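Local coordinates for protein multiheme cytochrome cf (Carboxydothermus ferrireducens DSM 11255, PDB 6QVM) that carries eleven hemes c as an extracellular S-layer Fe(III) reductase and probably passes electrons to insoluble substrates, at residues 399-404 with 568-573; 412-417 with 469-474; 558-563 with 590-595. One frame throughout, in Å; residues are numbered along the deposited sequence.

Contact 1 of 3, residues 399-404 with 568-573; sequences DEYAIA and ISIDNL. With CA (calcium ion), chain S; NGA (2-acetamido-2-deoxy-beta-D-galactopyranose), chain D; NGA (2-acetamido-2-deoxy-beta-D-galactopyranose), chain B.
A402 and D571 sit opposite each other where strands 400-403 and 568-572 run antiparallel, as a hydrogen-bonded pair. A402 N gives to D571 O at 2.9 Å. D571 N gives back to A402 O, almost straight at 178°. A404 N to S569 O and L573 N to E400 O extend the pairing at its two ends.

Polar side chains meet at D399 and N572. The two cross at about a right angle, with carboxylate and amide planes 72° apart. N572 ND2 donates to the anti lone pair of D399 OD2 at 2.7 Å. D399 OD1 binds the calcium ion at 2.4 Å, and a calcium-bound water donates to OD2. N572 also bonds Y560 through ND2 and, as N-cap, accepts from I575 N. An alanine in place of N572 would probably leave D399 OD2 without its amide partner and the helix start uncapped. E400 serves the glycan: OE1 accepts from N2 of one N-acetylgalactosamine at 3.0 Å and also bonds T409.

The closer apolar contacts lie on the sheet face of Y401 and I403. I570 CG2 meets Y401 CB at 3.6 Å, and I568 CD1 meets I403 CG2 at 3.7 Å.

These are the two central strands of a four-stranded antiparallel sheet. Strand 410-411 flanks 400-403, strand 589-593 flanks 567-572, and helix 573-576 follows directly.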
loop_
_atom_site.group_PDB
_atom_site.type_symbol
_atom_site.label_atom_id
_atom_site.label_comp_id
_atom_site.label_asym_id
_atom_site.label_seq_id
_atom_site.Cartn_x
_atom_site.Cartn_y
_atom_site.Cartn_z
ATOM N N ASP A 399 9.242 -6.281 18.587
ATOM C CA ASP A 399 8.775 -6.171 19.957
ATOM C C ASP A 399 9.864 -6.607 20.936
ATOM O O ASP A 399 10.962 -7.021 20.553
ATOM C CB ASP A 399 7.503 -6.996 20.148
ATOM C CG ASP A 399 6.278 -6.329 19.555
ATOM O OD1 ASP A 399 6.422 -5.218 18.997
ATOM O OD2 ASP A 399 5.174 -6.907 19.663
ATOM N N GLU A 400 9.544 -6.517 22.225
ATOM C CA GLU A 400 10.421 -6.947 23.306
ATOM C C GLU A 400 9.932 -8.290 23.834
ATOM O O GLU A 400 8.755 -8.433 24.182
ATOM C CB GLU A 400 10.432 -5.900 24.421
ATOM C CG GLU A 400 11.299 -6.239 25.622
ATOM C CD GLU A 400 11.253 -5.155 26.689
ATOM O OE1 GLU A 400 12.155 -5.125 27.557
ATOM O OE2 GLU A 400 10.312 -4.331 26.648
ATOM N N TYR A 401 10.833 -9.267 23.891
ATOM C CA TYR A 401 10.480 -10.646 24.200
ATOM C C TYR A 401 11.054 -11.069 25.543
ATOM O O TYR A 401 12.209 -10.768 25.860
ATOM C CB TYR A 401 11.014 -11.621 23.149
ATOM C CG TYR A 401 10.865 -11.213 21.707
ATOM C CD1 TYR A 401 9.763 -10.491 21.265
ATOM C CD2 TYR A 401 11.833 -11.567 20.779
ATOM C CE1 TYR A 401 9.638 -10.121 19.939
ATOM C CE2 TYR A 401 11.716 -11.211 19.458
ATOM C CZ TYR A 401 10.616 -10.488 19.037
ATOM O OH TYR A 401 10.511 -10.131 17.712
ATOM N N ALA A 402 10.249 -11.793 26.310
ATOM C CA ALA A 402 10.725 -12.603 27.426
ATOM C C ALA A 402 10.591 -14.058 26.979
ATOM O O ALA A 402 9.498 -14.635 27.022
ATOM C CB ALA A 402 9.938 -12.322 28.706
ATOM N N ILE A 403 11.693 -14.640 26.520
ATOM C CA ILE A 403 11.695 -16.038 26.106
ATOM C C ILE A 403 11.714 -16.909 27.358
ATOM O O ILE A 403 12.613 -16.786 28.196
ATOM C CB ILE A 403 12.893 -16.343 25.198
ATOM C CG1 ILE A 403 12.950 -15.342 24.037
ATOM C CG2 ILE A 403 12.808 -17.768 24.672
ATOM C CD1 ILE A 403 14.190 -15.471 23.173
ATOM N N ALA A 404 10.723 -17.788 27.483
ATOM C CA ALA A 404 10.600 -18.609 28.679
ATOM C C ALA A 404 11.842 -19.468 28.878
ATOM O O ALA A 404 12.369 -20.053 27.930
ATOM C CB ALA A 404 9.357 -19.492 28.593
ATOM N N ILE A 568 9.206 -23.261 21.701
ATOM C CA ILE A 568 9.598 -22.016 22.344
ATOM C C ILE A 568 8.335 -21.324 22.836
ATOM O O ILE A 568 7.262 -21.443 22.235
ATOM C CB ILE A 568 10.404 -21.104 21.387
ATOM C CG1 ILE A 568 11.002 -19.914 22.138
ATOM C CG2 ILE A 568 9.531 -20.631 20.237
ATOM C CD1 ILE A 568 12.013 -19.142 21.313
ATOM N N SER A 569 8.462 -20.626 23.962
ATOM C CA SER A 569 7.380 -19.831 24.525
ATOM C C SER A 569 7.877 -18.412 24.745
ATOM O O SER A 569 8.936 -18.210 25.348
ATOM C CB SER A 569 6.877 -20.427 25.838
ATOM O OG SER A 569 5.688 -21.165 25.626
ATOM N N ILE A 570 7.121 -17.435 24.249
ATOM C CA ILE A 570 7.499 -16.033 24.338
ATOM C C ILE A 570 6.375 -15.253 25.003
ATOM O O ILE A 570 5.195 -15.448 24.690
ATOM C CB ILE A 570 7.819 -15.433 22.955
ATOM C CG1 ILE A 570 8.812 -16.323 22.203
ATOM C CG2 ILE A 570 8.358 -14.020 23.100
ATOM C CD1 ILE A 570 9.542 -15.613 21.073
ATOM N N ASP A 571 6.752 -14.380 25.932
ATOM C CA ASP A 571 5.875 -13.336 26.437
ATOM C C ASP A 571 6.272 -12.026 25.770
ATOM O O ASP A 571 7.398 -11.546 25.945
ATOM C CB ASP A 571 5.943 -13.224 27.961
ATOM C CG ASP A 571 5.151 -14.316 28.662
ATOM O OD1 ASP A 571 4.705 -15.258 27.973
ATOM O OD2 ASP A 571 4.982 -14.237 29.901
ATOM N N ASN A 572 5.353 -11.471 24.986
ATOM C CA ASN A 572 5.582 -10.229 24.255
ATOM C C ASN A 572 5.293 -9.077 25.209
ATOM O O ASN A 572 4.136 -8.728 25.452
ATOM C CB ASN A 572 4.705 -10.180 23.010
ATOM C CG ASN A 572 5.137 -9.109 22.032
ATOM O OD1 ASN A 572 5.562 -8.021 22.429
ATOM N ND2 ASN A 572 5.033 -9.408 20.745
ATOM N N LEU A 573 6.352 -8.481 25.755
ATOM C CA LEU A 573 6.185 -7.397 26.714
ATOM C C LEU A 573 5.727 -6.101 26.058
ATOM O O LEU A 573 5.160 -5.245 26.742
ATOM C CB LEU A 573 7.489 -7.167 27.487
ATOM C CG LEU A 573 7.920 -8.390 28.297
ATOM C CD1 LEU A 573 9.194 -8.141 29.076
ATOM C CD2 LEU A 573 6.799 -8.822 29.225
HETATM CA CA CA S . 5.558 -4.006 17.137
HETATM C C1 NGA D . 12.459 -1.778 25.967
HETATM C C2 NGA D . 12.523 -1.364 27.439
HETATM C C3 NGA D . 11.107 -1.114 27.993
HETATM C C4 NGA D . 10.420 -0.132 27.046
HETATM C C5 NGA D . 10.471 -0.584 25.590
HETATM C C6 NGA D . 9.864 0.459 24.658
HETATM C C7 NGA D . 14.629 -2.300 28.293
HETATM C C8 NGA D . 15.312 -1.028 27.869
HETATM N N2 NGA D . 13.306 -2.394 28.109
HETATM O O3 NGA D . 11.045 -0.586 29.323
HETATM O O4 NGA D . 11.083 1.107 27.129
HETATM O O5 NGA D . 11.803 -0.804 25.190
HETATM O O6 NGA D . 8.470 0.512 24.866
HETATM O O7 NGA D . 15.298 -3.208 28.791
HETATM C C1 NGA B . 11.394 -1.642 30.269
HETATM C C2 NGA B . 11.674 -1.150 31.713
HETATM C C3 NGA B . 12.460 -2.366 32.208
HETATM C C4 NGA B . 11.572 -3.590 32.175
HETATM C C5 NGA B . 10.972 -3.803 30.802
HETATM C C6 NGA B . 9.997 -4.971 30.827
HETATM C C7 NGA B . 11.928 1.280 32.321
HETATM C C8 NGA B . 12.634 2.552 31.908
HETATM N N2 NGA B . 12.348 0.144 31.717
HETATM O O3 NGA B . 12.855 -2.502 33.526
HETATM O O4 NGA B . 10.543 -3.398 33.119
HETATM O O5 NGA B . 10.344 -2.597 30.404
HETATM O O6 NGA B . 9.599 -5.144 29.492
HETATM O O7 NGA B . 11.035 1.356 33.177
HETATM O O HOH W 1 3.662 -5.294 18.076
HETATM O O HOH W 2 3.700 -2.382 17.594
HETATM O O HOH W 3 6.509 -1.920 18.450
#

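Contact 2 of 3, residues 412-417 with 469-474; sequences GKHGIS and LGITCV. With HEC (heme c), chain M.
H414 presents the edge of its imidazole to I471, whose CD1 lies near the ring plane, 3.9 Å from H414 CD2. Heme carbon CHB is also at the ring edge, in plane. Over one ring face lies heme carbon CHA, 3.6 Å above the plane and offset toward the rim. The ring of F561 meets the same imidazole. The site is a bis-histidine heme c: H414 NE2 binds the iron at 2.0 Å, and H501 supplies the other axial nitrogen.

I471 serves both the ligand and the porphyrin. Its CG1 is anti to the carbonyl carbon (chi1 -63°), and CD1 at the end of that branch packs on heme carbon CHD at 3.6 Å. The isoleucine thus fills the corner between the imidazole edge and the macrocycle. At its base, I471 CB touches the carbonyl oxygen H414 O at 3.4 Å.

The polar link is modest. I471 N gives a weak hydrogen bond to S417 OG, 3.1 Å long and bent to 125°. S417 OG also bonds H435 O, so the hydroxyl is shared between two chain segments. G470 packs its CA against S417 OG at 3.3 Å.

Segment 469-474 belongs to a second heme as well. C473 opens a CXXCH motif and is bonded through SG to the neighbouring heme c, the one ligated by H477 and H559. I416 CG1 touches propionate oxygen O2D of the heme on H414. K413 N makes a weak hydrogen bond to O2A of the other propionate, at 3.3 Å and 146°.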
loop_
_atom_site.group_PDB
_atom_site.type_symbol
_atom_site.label_atom_id
_atom_site.label_comp_id
_atom_site.label_asym_id
_atom_site.label_seq_id
_atom_site.Cartn_x
_atom_site.Cartn_y
_atom_site.Cartn_z
ATOM N N GLY A 412 13.330 -7.949 19.185
ATOM C CA GLY A 412 13.390 -8.497 17.843
ATOM C C GLY A 412 14.411 -7.740 17.018
ATOM O O GLY A 412 14.317 -6.517 16.883
ATOM N N LYS A 413 15.404 -8.448 16.478
ATOM C CA LYS A 413 16.603 -7.782 15.988
ATOM C C LYS A 413 16.433 -7.154 14.610
ATOM O O LYS A 413 17.218 -6.274 14.252
ATOM C CB LYS A 413 17.778 -8.760 15.984
ATOM C CG LYS A 413 18.251 -9.137 17.375
ATOM C CD LYS A 413 19.712 -9.525 17.360
ATOM N N HIS A 414 15.433 -7.569 13.832
ATOM C CA HIS A 414 15.127 -6.831 12.611
ATOM C C HIS A 414 14.622 -5.423 12.905
ATOM O O HIS A 414 14.724 -4.545 12.041
ATOM C CB HIS A 414 14.095 -7.581 11.767
ATOM C CG HIS A 414 14.607 -8.861 11.179
ATOM N ND1 HIS A 414 14.206 -10.103 11.625
ATOM C CD2 HIS A 414 15.488 -9.092 10.176
ATOM C CE1 HIS A 414 14.821 -11.043 10.926
ATOM N NE2 HIS A 414 15.604 -10.456 10.039
ATOM N N GLY A 415 14.088 -5.188 14.105
ATOM C CA GLY A 415 13.570 -3.870 14.427
ATOM C C GLY A 415 14.668 -2.861 14.704
ATOM O O GLY A 415 14.574 -1.701 14.298
ATOM N N ILE A 416 15.706 -3.281 15.424
ATOM C CA ILE A 416 16.811 -2.416 15.792
ATOM C C ILE A 416 17.924 -2.427 14.751
ATOM O O ILE A 416 19.036 -1.988 15.047
ATOM C CB ILE A 416 17.358 -2.774 17.184
ATOM C CG1 ILE A 416 18.077 -4.118 17.149
ATOM C CG2 ILE A 416 16.238 -2.821 18.211
ATOM C CD1 ILE A 416 18.381 -4.711 18.516
ATOM N N SER A 417 17.657 -2.932 13.539
ATOM C CA SER A 417 18.716 -3.123 12.552
ATOM C C SER A 417 19.494 -1.849 12.297
ATOM O O SER A 417 20.684 -1.908 11.993
ATOM C CB SER A 417 18.137 -3.640 11.238
ATOM O OG SER A 417 17.614 -2.578 10.439
ATOM N N LEU A 469 15.186 4.764 9.453
ATOM C CA LEU A 469 14.390 3.546 9.541
ATOM C C LEU A 469 15.287 2.317 9.500
ATOM O O LEU A 469 16.219 2.238 8.693
ATOM C CB LEU A 469 13.356 3.453 8.405
ATOM C CG LEU A 469 12.205 4.460 8.378
ATOM C CD1 LEU A 469 11.368 4.247 7.125
ATOM C CD2 LEU A 469 11.335 4.356 9.626
ATOM N N GLY A 470 15.005 1.363 10.386
ATOM C CA GLY A 470 15.560 0.028 10.284
ATOM C C GLY A 470 14.790 -0.775 9.260
ATOM O O GLY A 470 14.276 -0.237 8.276
ATOM N N ILE A 471 14.700 -2.072 9.487
ATOM C CA ILE A 471 13.883 -2.924 8.631
ATOM C C ILE A 471 12.429 -2.806 9.069
ATOM O O ILE A 471 12.123 -2.815 10.266
ATOM C CB ILE A 471 14.381 -4.377 8.693
ATOM C CG1 ILE A 471 15.807 -4.474 8.141
ATOM C CG2 ILE A 471 13.440 -5.300 7.940
ATOM C CD1 ILE A 471 16.495 -5.777 8.474
ATOM N N THR A 472 11.525 -2.667 8.103
ATOM C CA THR A 472 10.110 -2.474 8.380
ATOM C C THR A 472 9.293 -3.448 7.545
ATOM O O THR A 472 9.837 -4.246 6.776
ATOM C CB THR A 472 9.663 -1.040 8.081
ATOM O OG1 THR A 472 9.862 -0.757 6.689
ATOM C CG2 THR A 472 10.463 -0.047 8.916
ATOM N N CYS A 473 7.967 -3.374 7.707
ATOM C CA CYS A 473 7.066 -4.283 6.998
ATOM C C CYS A 473 7.321 -4.251 5.499
ATOM O O CYS A 473 7.455 -5.299 4.854
ATOM C CB CYS A 473 5.608 -3.913 7.277
ATOM S SG CYS A 473 5.171 -3.680 8.997
ATOM N N VAL A 474 7.403 -3.045 4.929
ATOM C CA VAL A 474 7.551 -2.895 3.484
ATOM C C VAL A 474 8.964 -3.170 3.004
ATOM O O VAL A 474 9.224 -3.086 1.797
ATOM C CB VAL A 474 7.088 -1.496 3.033
ATOM C CG1 VAL A 474 5.621 -1.312 3.379
ATOM C CG2 VAL A 474 7.929 -0.419 3.686
HETATM FE FE HEC M . 17.167 -11.332 9.114
HETATM C CHA HEC M . 18.385 -10.699 12.253
HETATM C CHB HEC M . 16.309 -14.515 10.087
HETATM C CHC HEC M . 15.366 -11.712 6.228
HETATM C CHD HEC M . 18.737 -8.575 7.847
HETATM N NA HEC M . 17.351 -12.418 10.818
HETATM C C1A HEC M . 17.843 -11.949 12.022
HETATM C C2A HEC M . 17.688 -13.006 12.999
HETATM C C3A HEC M . 17.117 -14.053 12.402
HETATM C C4A HEC M . 16.902 -13.707 11.021
HETATM C CMA HEC M . 16.769 -15.396 13.070
HETATM C CAA HEC M . 18.077 -12.917 14.484
HETATM C CBA HEC M . 16.775 -12.465 15.150
HETATM C CGA HEC M . 16.903 -12.350 16.642
HETATM O O1A HEC M . 17.798 -13.017 17.230
HETATM O O2A HEC M . 16.091 -11.592 17.238
HETATM N NB HEC M . 16.056 -12.852 8.287
HETATM C C1B HEC M . 15.753 -14.053 8.909
HETATM C C2B HEC M . 14.760 -14.735 8.102
HETATM C C3B HEC M . 14.506 -13.964 7.020
HETATM C C4B HEC M . 15.316 -12.760 7.125
HETATM C CMB HEC M . 14.187 -16.134 8.435
HETATM C CAB HEC M . 13.525 -14.260 5.858
HETATM C CBB HEC M . 12.065 -14.359 6.361
HETATM N NC HEC M . 17.137 -10.382 7.338
HETATM C C1C HEC M . 16.227 -10.627 6.317
HETATM C C2C HEC M . 16.327 -9.546 5.348
HETATM C C3C HEC M . 17.206 -8.632 5.835
HETATM C C4C HEC M . 17.758 -9.173 7.073
HETATM C CMC HEC M . 15.400 -9.409 4.115
HETATM C CAC HEC M . 17.694 -7.295 5.196
HETATM C CBC HEC M . 16.553 -6.308 4.858
HETATM N ND HEC M . 18.368 -9.843 9.940
HETATM C C1D HEC M . 18.940 -8.817 9.193
HETATM C C2D HEC M . 19.781 -8.028 10.057
HETATM C C3D HEC M . 19.673 -8.686 11.450
HETATM C C4D HEC M . 18.776 -9.809 11.270
HETATM C CMD HEC M . 20.592 -6.798 9.598
HETATM C CAD HEC M . 20.358 -8.307 12.789
HETATM C CBD HEC M . 20.493 -6.797 13.003
HETATM C CGD HEC M . 20.744 -6.497 14.461
HETATM O O1D HEC M . 21.333 -7.352 15.176
HETATM O O2D HEC M . 20.358 -5.385 14.908
#

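Contact 3 of 3, residues 558-563 with 590-595; sequences YHYFKV and ASYNSC. With HEC (heme c), chain L.
Y592 reaches across from strand 589-593 to the loop 558-563, and its hydroxyl donates to K562 O in a very short hydrogen bond. The modelled 2.4 Å between OH and O is doubtful as an exact length. K562 O lies at the ring edge of Y592, in its plane. The same OH accepts from a water at 3.1 Å, and that water takes the N-H of F561, so loop and tyrosine are tied twice. CG of Y592 lies between its backbone N and carbonyl carbon (chi1 51°), heading for the loop.

Y558 packs beside it. The two rings are near parallel, 25° apart, but slid so far that they barely overlap; their centroids are 5.3 Å apart. The closest atoms are Y558 CD2 and Y592 CD2 at 3.5 Å. A second water joins Y558 OH to S591 N.

A590 offers its methyl to two tyrosines. CB touches Y560 CE2 at 3.4 Å and Y558 CE1 at 3.9 Å. V563 CG1 packs on S594 CB at 3.6 Å.

Three hemes lie close by. K562 NZ bonds a propionate of the heme ligated by H414. C595 N donates to N593 OD1, closing an Asx turn; C595 starts a CXXCH motif and is bonded through SG to another heme. H559 NE2 binds its own heme iron at 2.1 Å, opposite H477, the bis-histidine ligation common in multiheme cytochromes c.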
loop_
_atom_site.group_PDB
_atom_site.type_symbol
_atom_site.label_atom_id
_atom_site.label_comp_id
_atom_site.label_asym_id
_atom_site.label_seq_id
_atom_site.Cartn_x
_atom_site.Cartn_y
_atom_site.Cartn_z
ATOM N N TYR A 558 4.567 -16.580 12.376
ATOM C CA TYR A 558 5.095 -15.754 13.454
ATOM C C TYR A 558 6.360 -15.025 13.012
ATOM O O TYR A 558 7.231 -15.602 12.357
ATOM C CB TYR A 558 5.388 -16.606 14.688
ATOM C CG TYR A 558 4.187 -16.820 15.578
ATOM C CD1 TYR A 558 3.592 -15.753 16.234
ATOM C CD2 TYR A 558 3.654 -18.085 15.769
ATOM C CE1 TYR A 558 2.501 -15.940 17.053
ATOM C CE2 TYR A 558 2.548 -18.282 16.574
ATOM C CZ TYR A 558 1.982 -17.206 17.222
ATOM O OH TYR A 558 0.891 -17.394 18.038
ATOM N N HIS A 559 6.451 -13.744 13.377
ATOM C CA HIS A 559 7.596 -12.903 13.054
ATOM C C HIS A 559 8.554 -12.739 14.230
ATOM O O HIS A 559 9.272 -11.737 14.302
ATOM C CB HIS A 559 7.132 -11.527 12.576
ATOM C CG HIS A 559 6.483 -11.541 11.228
ATOM N ND1 HIS A 559 5.397 -12.336 10.930
ATOM C CD2 HIS A 559 6.761 -10.847 10.098
ATOM C CE1 HIS A 559 5.040 -12.140 9.672
ATOM N NE2 HIS A 559 5.850 -11.238 9.145
ATOM N N TYR A 560 8.568 -13.690 15.166
ATOM C CA TYR A 560 9.548 -13.620 16.244
ATOM C C TYR A 560 10.932 -14.046 15.776
ATOM O O TYR A 560 11.934 -13.585 16.332
ATOM C CB TYR A 560 9.110 -14.486 17.425
ATOM C CG TYR A 560 7.905 -13.951 18.170
ATOM C CD1 TYR A 560 8.038 -12.931 19.100
ATOM C CD2 TYR A 560 6.635 -14.464 17.939
ATOM C CE1 TYR A 560 6.944 -12.431 19.782
ATOM C CE2 TYR A 560 5.531 -13.969 18.617
ATOM C CZ TYR A 560 5.696 -12.958 19.543
ATOM O OH TYR A 560 4.611 -12.461 20.223
ATOM N N PHE A 561 10.997 -14.923 14.772
ATOM C CA PHE A 561 12.241 -15.403 14.172
ATOM C C PHE A 561 13.088 -16.227 15.138
ATOM O O PHE A 561 14.113 -16.786 14.740
ATOM C CB PHE A 561 13.059 -14.237 13.610
ATOM C CG PHE A 561 12.407 -13.545 12.446
ATOM C CD1 PHE A 561 12.536 -14.048 11.164
ATOM C CD2 PHE A 561 11.663 -12.393 12.636
ATOM C CE1 PHE A 561 11.935 -13.417 10.092
ATOM C CE2 PHE A 561 11.059 -11.754 11.567
ATOM C CZ PHE A 561 11.195 -12.269 10.293
ATOM N N LYS A 562 12.655 -16.344 16.391
ATOM C CA LYS A 562 13.334 -17.198 17.353
ATOM C C LYS A 562 12.901 -18.643 17.140
ATOM O O LYS A 562 11.704 -18.941 17.100
ATOM C CB LYS A 562 13.017 -16.749 18.779
ATOM C CG LYS A 562 13.441 -15.326 19.095
ATOM C CD LYS A 562 14.953 -15.194 19.141
ATOM C CE LYS A 562 15.353 -13.763 19.441
ATOM N NZ LYS A 562 16.785 -13.638 19.824
ATOM N N VAL A 563 13.871 -19.538 17.004
ATOM C CA VAL A 563 13.583 -20.927 16.677
ATOM C C VAL A 563 13.312 -21.697 17.959
ATOM O O VAL A 563 14.067 -21.591 18.933
ATOM C CB VAL A 563 14.752 -21.551 15.900
ATOM C CG1 VAL A 563 14.316 -22.814 15.211
ATOM C CG2 VAL A 563 15.318 -20.565 14.896
ATOM N N ALA A 590 2.927 -16.166 23.072
ATOM C CA ALA A 590 3.060 -16.872 21.808
ATOM C C ALA A 590 3.866 -18.141 22.034
ATOM O O ALA A 590 4.846 -18.139 22.787
ATOM C CB ALA A 590 3.737 -15.996 20.752
ATOM N N SER A 591 3.457 -19.218 21.371
ATOM C CA SER A 591 4.075 -20.519 21.570
ATOM C C SER A 591 3.995 -21.304 20.272
ATOM O O SER A 591 2.919 -21.398 19.676
ATOM C CB SER A 591 3.367 -21.275 22.695
ATOM O OG SER A 591 4.286 -22.048 23.436
ATOM N N TYR A 592 5.125 -21.855 19.833
ATOM C CA TYR A 592 5.115 -22.665 18.626
ATOM C C TYR A 592 6.225 -23.708 18.660
ATOM O O TYR A 592 7.176 -23.621 19.440
ATOM C CB TYR A 592 5.238 -21.800 17.365
ATOM C CG TYR A 592 6.378 -20.797 17.358
ATOM C CD1 TYR A 592 7.662 -21.164 16.968
ATOM C CD2 TYR A 592 6.160 -19.470 17.698
ATOM C CE1 TYR A 592 8.700 -20.237 16.939
ATOM C CE2 TYR A 592 7.186 -18.543 17.681
ATOM C CZ TYR A 592 8.453 -18.929 17.301
ATOM O OH TYR A 592 9.476 -18.010 17.279
ATOM N N ASN A 593 6.082 -24.697 17.778
ATOM C CA ASN A 593 7.072 -25.745 17.560
ATOM C C ASN A 593 7.694 -25.526 16.185
ATOM O O ASN A 593 6.985 -25.547 15.172
ATOM C CB ASN A 593 6.420 -27.126 17.661
ATOM C CG ASN A 593 7.426 -28.274 17.589
ATOM O OD1 ASN A 593 8.416 -28.214 16.860
ATOM N ND2 ASN A 593 7.152 -29.339 18.339
ATOM N N SER A 594 9.014 -25.326 16.147
ATOM C CA SER A 594 9.694 -25.011 14.897
ATOM C C SER A 594 10.057 -26.246 14.077
ATOM O O SER A 594 10.652 -26.092 13.003
ATOM C CB SER A 594 10.971 -24.199 15.163
ATOM O OG SER A 594 10.669 -22.876 15.573
ATOM N N CYS A 595 9.710 -27.454 14.537
ATOM C CA CYS A 595 10.271 -28.668 13.964
ATOM C C CYS A 595 9.253 -29.758 13.657
ATOM O O CYS A 595 9.594 -30.697 12.922
ATOM C CB CYS A 595 11.332 -29.256 14.905
ATOM S SG CYS A 595 12.474 -28.037 15.572
HETATM FE FE HEC L . 5.594 -10.354 7.295
HETATM C CHA HEC L . 4.042 -13.339 6.643
HETATM C CHB HEC L . 2.559 -8.904 7.883
HETATM C CHC HEC L . 7.195 -7.493 8.388
HETATM C CHD HEC L . 8.546 -11.462 5.940
HETATM N NA HEC L . 3.655 -10.989 7.238
HETATM C C1A HEC L . 3.230 -12.273 6.969
HETATM C C2A HEC L . 1.785 -12.300 7.105
HETATM C C3A HEC L . 1.377 -11.073 7.446
HETATM C C4A HEC L . 2.546 -10.229 7.536
HETATM C CMA HEC L . -0.082 -10.646 7.691
HETATM C CAA HEC L . 0.896 -13.549 6.917
HETATM C CBA HEC L . 1.061 -14.374 8.198
HETATM C CGA HEC L . 0.313 -15.673 8.096
HETATM O O1A HEC L . -0.697 -15.808 8.832
HETATM O O2A HEC L . 0.715 -16.564 7.299
HETATM N NB HEC L . 5.002 -8.537 7.981
HETATM C C1B HEC L . 3.687 -8.186 8.234
HETATM C C2B HEC L . 3.695 -6.928 8.946
HETATM C C3B HEC L . 4.973 -6.518 9.071
HETATM C C4B HEC L . 5.821 -7.538 8.476
HETATM C CMB HEC L . 2.430 -6.174 9.388
HETATM C CAB HEC L . 5.498 -5.229 9.762
HETATM C CBB HEC L . 5.102 -5.152 11.262
HETATM N NC HEC L . 7.495 -9.579 7.109
HETATM C C1C HEC L . 7.964 -8.435 7.735
HETATM C C2C HEC L . 9.405 -8.369 7.580
HETATM C C3C HEC L . 9.803 -9.509 6.969
HETATM C C4C HEC L . 8.597 -10.260 6.624
HETATM C CMC HEC L . 10.298 -7.270 8.212
HETATM C CAC HEC L . 11.245 -9.930 6.556
HETATM C CBC HEC L . 12.228 -10.017 7.749
HETATM N ND HEC L . 6.196 -12.122 6.425
HETATM C C1D HEC L . 7.484 -12.350 5.942
HETATM C C2D HEC L . 7.533 -13.686 5.409
HETATM C C3D HEC L . 6.135 -14.272 5.627
HETATM C C4D HEC L . 5.370 -13.236 6.278
HETATM C CMD HEC L . 8.748 -14.375 4.761
HETATM C CAD HEC L . 5.670 -15.689 5.250
HETATM C CBD HEC L . 5.641 -16.492 6.551
HETATM C CGD HEC L . 5.366 -17.949 6.278
HETATM O O1D HEC L . 4.718 -18.598 7.144
HETATM O O2D HEC L . 5.785 -18.456 5.201
HETATM O O HOH W 4 8.808 -16.727 14.563
HETATM O O HOH W 5 0.829 -19.284 20.200
#

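In the fold
Contacts 1 and 3 meet in one antiparallel sheet, their centres about 10 Å apart. They share it through neighbouring strands 567-572 and 589-593, and S569 OG and S591 OG join them. Contact 1 is partly buried; its chemistry is backbone pairing, a calcium ligand and a glycan. Contacts 2 and 3 are buried, and each brings an axial histidine to a heme. Contact 2 has loop packing and one weak bond; contact 3 is largely aromatic. Contact 2 is nested along the chain inside the loop closed by contact 1, and D399 O with G412 N probably bonds the two. F561 packs on H414, linking contacts 2 and 3 between their hemes.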